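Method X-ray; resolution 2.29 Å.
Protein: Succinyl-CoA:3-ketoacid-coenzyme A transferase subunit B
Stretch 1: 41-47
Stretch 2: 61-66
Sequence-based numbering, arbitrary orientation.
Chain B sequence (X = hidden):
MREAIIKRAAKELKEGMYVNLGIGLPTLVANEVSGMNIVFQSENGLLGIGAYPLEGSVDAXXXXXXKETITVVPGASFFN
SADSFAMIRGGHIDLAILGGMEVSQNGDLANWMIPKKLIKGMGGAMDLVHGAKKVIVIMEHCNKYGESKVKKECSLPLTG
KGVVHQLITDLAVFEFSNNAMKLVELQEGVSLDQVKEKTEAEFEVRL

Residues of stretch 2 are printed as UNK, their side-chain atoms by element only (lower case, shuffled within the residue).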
# COMPACT_ATOMS: atom_id res chain seq x y z
N GLN B 41 1.73 -5.00 18.96
CA GLN B 41 2.16 -4.55 17.65
C GLN B 41 3.36 -3.62 17.81
O GLN B 41 3.39 -2.79 18.71
CB GLN B 41 1.02 -3.81 16.95
CG GLN B 41 1.20 -3.65 15.45
CD GLN B 41 1.71 -2.28 15.05
OE1 GLN B 41 2.24 -1.54 15.88
NE2 GLN B 41 1.56 -1.94 13.77
N SER B 42 4.35 -3.77 16.93
CA SER B 42 5.50 -2.88 16.93
C SER B 42 5.43 -2.10 15.63
O SER B 42 5.27 -2.69 14.56
CB SER B 42 6.80 -3.69 17.02
OG SER B 42 7.90 -2.87 17.38
N GLU B 43 5.53 -0.78 15.73
CA GLU B 43 5.24 0.09 14.58
C GLU B 43 6.27 -0.04 13.46
O GLU B 43 6.07 0.44 12.35
CB GLU B 43 5.14 1.55 15.04
CG GLU B 43 6.45 2.11 15.54
CD GLU B 43 6.25 3.15 16.63
OE1 GLU B 43 5.10 3.30 17.10
OE2 GLU B 43 7.23 3.82 17.01
N ASN B 44 7.37 -0.73 13.76
CA ASN B 44 8.45 -0.91 12.82
C ASN B 44 8.21 -2.12 11.91
O ASN B 44 9.10 -2.54 11.17
CB ASN B 44 9.83 -0.93 13.49
CG ASN B 44 9.92 -1.95 14.60
OD1 ASN B 44 8.99 -2.15 15.37
ND2 ASN B 44 11.08 -2.59 14.71
N GLY B 45 7.00 -2.65 11.97
CA GLY B 45 6.63 -3.73 11.07
C GLY B 45 6.49 -5.13 11.61
O GLY B 45 6.71 -6.11 10.90
N LEU B 46 6.16 -5.25 12.89
CA LEU B 46 5.86 -6.56 13.44
C LEU B 46 4.52 -6.61 14.17
O LEU B 46 4.14 -5.66 14.87
CB LEU B 46 6.98 -7.00 14.38
CG LEU B 46 6.58 -8.03 15.43
CD1 LEU B 46 6.37 -9.41 14.79
CD2 LEU B 46 7.66 -8.06 16.51
N LEU B 47 3.82 -7.72 14.00
CA LEU B 47 2.66 -8.02 14.83
C LEU B 47 2.96 -9.32 15.58
O LEU B 47 3.36 -10.30 14.96
CB LEU B 47 1.42 -8.18 13.95
CG LEU B 47 0.06 -8.17 14.64
CD1 LEU B 47 -0.12 -6.89 15.45
CD2 LEU B 47 -1.06 -8.30 13.61
N UNK B 61 18.40 -7.94 13.37
CA UNK B 61 17.32 -7.63 12.44
C UNK B 61 15.96 -7.63 13.14
O UNK B 61 14.94 -7.29 12.53
c UNK B 61 18.42 -8.40 10.28
o UNK B 61 18.75 -9.34 9.53
c UNK B 61 17.29 -8.63 11.28
o UNK B 61 18.97 -7.28 10.23
N UNK B 62 15.92 -8.05 14.40
CA UNK B 62 14.65 -8.10 15.10
C UNK B 62 14.64 -7.24 16.36
O UNK B 62 15.21 -7.60 17.39
c UNK B 62 12.91 -11.39 16.36
c UNK B 62 11.85 -9.27 15.48
c UNK B 62 14.34 -9.56 15.44
c UNK B 62 13.05 -9.87 16.20
N UNK B 63 13.92 -6.12 16.29
CA UNK B 63 13.88 -5.17 17.40
C UNK B 63 12.49 -4.57 17.59
O UNK B 63 11.64 -4.66 16.71
c UNK B 63 15.31 -1.98 15.72
c UNK B 63 14.88 -4.01 17.20
c UNK B 63 16.31 -4.53 17.26
c UNK B 63 14.60 -3.30 15.87
N UNK B 64 12.27 -3.97 18.75
CA UNK B 64 11.02 -3.26 18.98
C UNK B 64 11.22 -1.79 18.64
O UNK B 64 12.30 -1.39 18.19
n UNK B 64 11.39 -3.31 22.71
o UNK B 64 12.44 -2.09 21.13
c UNK B 64 10.55 -3.43 20.43
c UNK B 64 11.55 -2.89 21.46
N UNK B 65 10.19 -0.98 18.84
CA UNK B 65 10.26 0.42 18.45
C UNK B 65 11.38 1.11 19.19
O UNK B 65 11.90 2.13 18.73
c UNK B 65 8.94 1.11 18.73
N UNK B 66 11.74 0.56 20.35
CA UNK B 66 12.76 1.15 21.21
C UNK B 66 14.16 0.70 20.86
O UNK B 66 15.09 0.92 21.63

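Position 61 carries four side-chain atoms, two carbons and two oxygens, with both oxygens on the second carbon, and it stands out of reach of stretch 1. A carboxylate one methylene from the backbone is aspartate, Asp61. Its OD2 is hydrogen-bonded elsewhere in the structure, which suits a charged group in a buried place.

Position 62 has four carbons forked at the second, so the branch lies one bond beyond CB. Its CA-to-CB bond points sideways, but the end of the side chain comes nearer, and one of the two end carbons lies 4.5 Å from CD2 of Leu46. This is leucine, Leu62, and the end carbon is its CD1. The contact is loose and purely apolar, as befits two buried leucines meeting at their methyl tips.

At position 63 there are again four carbons, but the fork is at the first, and one arm is two carbons long. The inner carbon of that longer arm lies 3.8 Å from ND2 of Asn44. A beta-branched aliphatic chain of this shape is isoleucine, Ile63. Its CG1 thus packs beside an amide whose polar business is with the backbone: Asn44 ND2 donates to Ile63 O at 2.9 Å, with a nearly linear angle of 173°.

Position 64 shows two carbons, the second bearing one oxygen and one nitrogen. Its CA-to-CB bond points away overall, although CB lies 4.1 Å from Ser42 OG. This short amide is asparagine, Asn64. The amide serves its own loop instead: OD1 accepts a weak hydrogen bond, 2.8 Å long, from the backbone N of position 66.

Position 65 has a single side-chain carbon, its CB 3.6 Å from OE2 of Glu43 and 4.3 Å from OG of Ser42. It is hence alanine, Ala65, whose methyl group fits between two polar side chains. Its backbone N also comes within 3.3 Å of Ser42 OG.

Position 66 has no side-chain atoms and does not touch stretch 1. It is glycine, Gly66; an ideal CB here would be crowded by Asn64 OD1 at 3.3 Å.

The contact is small, burying 243 Å² in all, and its clearest polar link is the hydrogen bond from Asn44 ND2 to Ile63 O. Stretch 1 presents a tight turn, closed by Ser42 N to Leu46 O at 2.8 Å and Leu46 N to Ser42 O at 3.2 Å. Within it, Ser42 OG donates to Asn44 OD1 at a very short 2.4 Å. With its oxygen thus engaged, the Asn44 amide offers its nitrogen to Ile63 O. Around this polar link, Ala65 packs against Ser42 and Glu43, while the leucine pair adds a light apolar touch.

Stretch 2, residues 61-66: DLINAG
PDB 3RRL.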